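Local coordinates for protein alpha-L-rhamnosidase (Streptomyces avermitilis, PDB 3W5M) that hydrolyses terminal non-reducing alpha-L-rhamnose residues from alpha-L-rhamnosides, including citrus flavonoids and gum arabic, at residues Asn690-Ala693 / Gly694-Asp697. Sequence-based numbering, arbitrary orientation.
Sequences NGVA and GWGD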
ATOM      1  N   ASN A 690      -7.930  -4.668 -18.378  1.00 26.71           N
ATOM      2  CA  ASN A 690      -8.681  -3.428 -18.159  1.00 27.30           C
ATOM      3  C   ASN A 690     -10.130  -3.601 -18.607  1.00 29.86           C
ATOM      4  O   ASN A 690     -10.475  -4.615 -19.221  1.00 28.80           O
ATOM      5  CB  ASN A 690      -8.047  -2.261 -18.937  1.00 27.75           C
ATOM      6  CG  ASN A 690      -7.983  -2.506 -20.428  1.00 29.96           C
ATOM      7  OD1 ASN A 690      -9.006  -2.515 -21.124  1.00 29.81           O
ATOM      8  ND2 ASN A 690      -6.770  -2.697 -20.938  1.00 30.50           N
ATOM      9  N   GLY A 691     -10.966  -2.608 -18.323  1.00 27.29           N
ATOM     10  CA  GLY A 691     -12.365  -2.624 -18.804  1.00 26.05           C
ATOM     11  C   GLY A 691     -13.276  -3.619 -18.118  1.00 25.67           C
ATOM     12  O   GLY A 691     -14.283  -4.058 -18.698  1.00 25.84           O
ATOM     13  N   VAL A 692     -12.967  -3.948 -16.865  1.00 24.20           N
ATOM     14  CA  VAL A 692     -13.701  -4.939 -16.130  1.00 24.54           C
ATOM     15  C   VAL A 692     -14.690  -4.311 -15.167  1.00 25.18           C
ATOM     16  O   VAL A 692     -14.293  -3.545 -14.258  1.00 23.37           O
ATOM     17  CB  VAL A 692     -12.740  -5.846 -15.326  1.00 25.44           C
ATOM     18  CG1 VAL A 692     -13.498  -6.745 -14.350  1.00 25.42           C
ATOM     19  CG2 VAL A 692     -11.836  -6.622 -16.271  1.00 26.84           C
ATOM     20  N   ALA A 693     -15.963  -4.686 -15.322  1.00 23.98           N
ATOM     21  CA  ALA A 693     -17.027  -4.286 -14.392  1.00 24.14           C
ATOM     22  C   ALA A 693     -16.750  -4.563 -12.924  1.00 23.24           C
ATOM     23  O   ALA A 693     -16.436  -5.686 -12.554  1.00 24.08           O
ATOM     24  CB  ALA A 693     -18.339  -4.954 -14.786  1.00 26.02           C
ATOM     25  N   GLY A 694     -16.936  -3.536 -12.088  1.00 22.09           N
ATOM     26  CA  GLY A 694     -16.757  -3.627 -10.644  1.00 22.44           C
ATOM     27  C   GLY A 694     -15.296  -3.412 -10.258  1.00 22.93           C
ATOM     28  O   GLY A 694     -14.977  -3.286  -9.072  1.00 25.79           O
ATOM     29  N   TRP A 695     -14.426  -3.379 -11.260  1.00 20.87           N
ATOM     30  CA  TRP A 695     -12.996  -3.150 -11.054  1.00 21.73           C
ATOM     31  C   TRP A 695     -12.720  -1.729 -11.584  1.00 20.73           C
ATOM     32  O   TRP A 695     -12.650  -0.786 -10.803  1.00 20.21           O
ATOM     33  CB  TRP A 695     -12.136  -4.275 -11.712  1.00 22.17           C
ATOM     34  CG  TRP A 695     -11.817  -5.389 -10.714  1.00 23.00           C
ATOM     35  CD1 TRP A 695     -10.586  -5.659 -10.139  1.00 23.52           C
ATOM     36  CD2 TRP A 695     -12.741  -6.297 -10.108  1.00 23.15           C
ATOM     37  NE1 TRP A 695     -10.692  -6.694  -9.261  1.00 23.65           N
ATOM     38  CE2 TRP A 695     -12.003  -7.103  -9.204  1.00 23.41           C
ATOM     39  CE3 TRP A 695     -14.121  -6.552 -10.274  1.00 23.61           C
ATOM     40  CZ2 TRP A 695     -12.597  -8.116  -8.451  1.00 23.89           C
ATOM     41  CZ3 TRP A 695     -14.710  -7.564  -9.522  1.00 23.28           C
ATOM     42  CH2 TRP A 695     -13.954  -8.330  -8.621  1.00 24.53           C
ATOM     43  N   GLY A 696     -12.677  -1.567 -12.904  1.00 20.88           N
ATOM     44  CA  GLY A 696     -12.472  -0.275 -13.540  1.00 21.64           C
ATOM     45  C   GLY A 696     -13.416   0.789 -13.019  1.00 21.14           C
ATOM     46  O   GLY A 696     -13.063   1.989 -13.013  1.00 21.24           O
ATOM     47  N   ASP A 697     -14.598   0.373 -12.537  1.00 20.83           N
ATOM     48  CA  ASP A 697     -15.568   1.315 -11.972  1.00 22.42           C
ATOM     49  C   ASP A 697     -15.127   2.076 -10.719  1.00 20.40           C
ATOM     50  O   ASP A 697     -15.783   3.043 -10.328  1.00 19.38           O
ATOM     51  CB  ASP A 697     -16.906   0.624 -11.753  1.00 22.90           C
ATOM     52  CG  ASP A 697     -17.487   0.153 -13.061  1.00 25.84           C
ATOM     53  OD1 ASP A 697     -17.995   1.015 -13.826  1.00 25.02           O
ATOM     54  OD2 ASP A 697     -17.356  -1.063 -13.340  1.00 28.79           O
TER
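The carbonyl oxygen of V692 accepts two backbone N-H groups. W695 N donates to V692 O at 3.0 Å and closes a type II beta turn, with A693 and G694 at its corners. G696 N reaches V692 O at 2.9 Å, in the carbonyl plane, while W695 N comes in tilted 34° from that plane. G694 takes the positive phi of the second corner; a beta carbon there would clash with A693 O.

The carboxylate of D697 braces the same turn. D697 OD2 accepts G694 N at 2.8 Å, almost straight, through the anti lone pair. With CG beside the backbone N (chi1 -63°), the carboxylate folds back over the turn, and D697 OD2 also lies 3.4 Å from A693 CA. D697 OD1 bonds to S767 OG and W726 NE1. Without this carboxylate, as with an alanine in its place, G694 N would probably lose its acceptor on one side, S767 and W726 theirs on the other, and the turn its brace.

The side chain of V692 runs alongside that of W695. V692 CG1, anti to its own N (chi1 170°), packs on W695 CB at 3.9 Å. A693 O lies in the indole plane, at the edge, 3.4 Å from W695 CE3. The turn probably sets the base of W695, which binds alpha-L-rhamnose. In this crystal W695 NE1 bonds to a Tris molecule, and D643, another residue of the same rhamnose site, lies close by.

This buried loop of the (alpha/alpha)6 barrel leads into helix 698-710. Helix 756-777 packs on A693 and D697 through Y763, and D697 also ties the loop to helix 713-732 through W726.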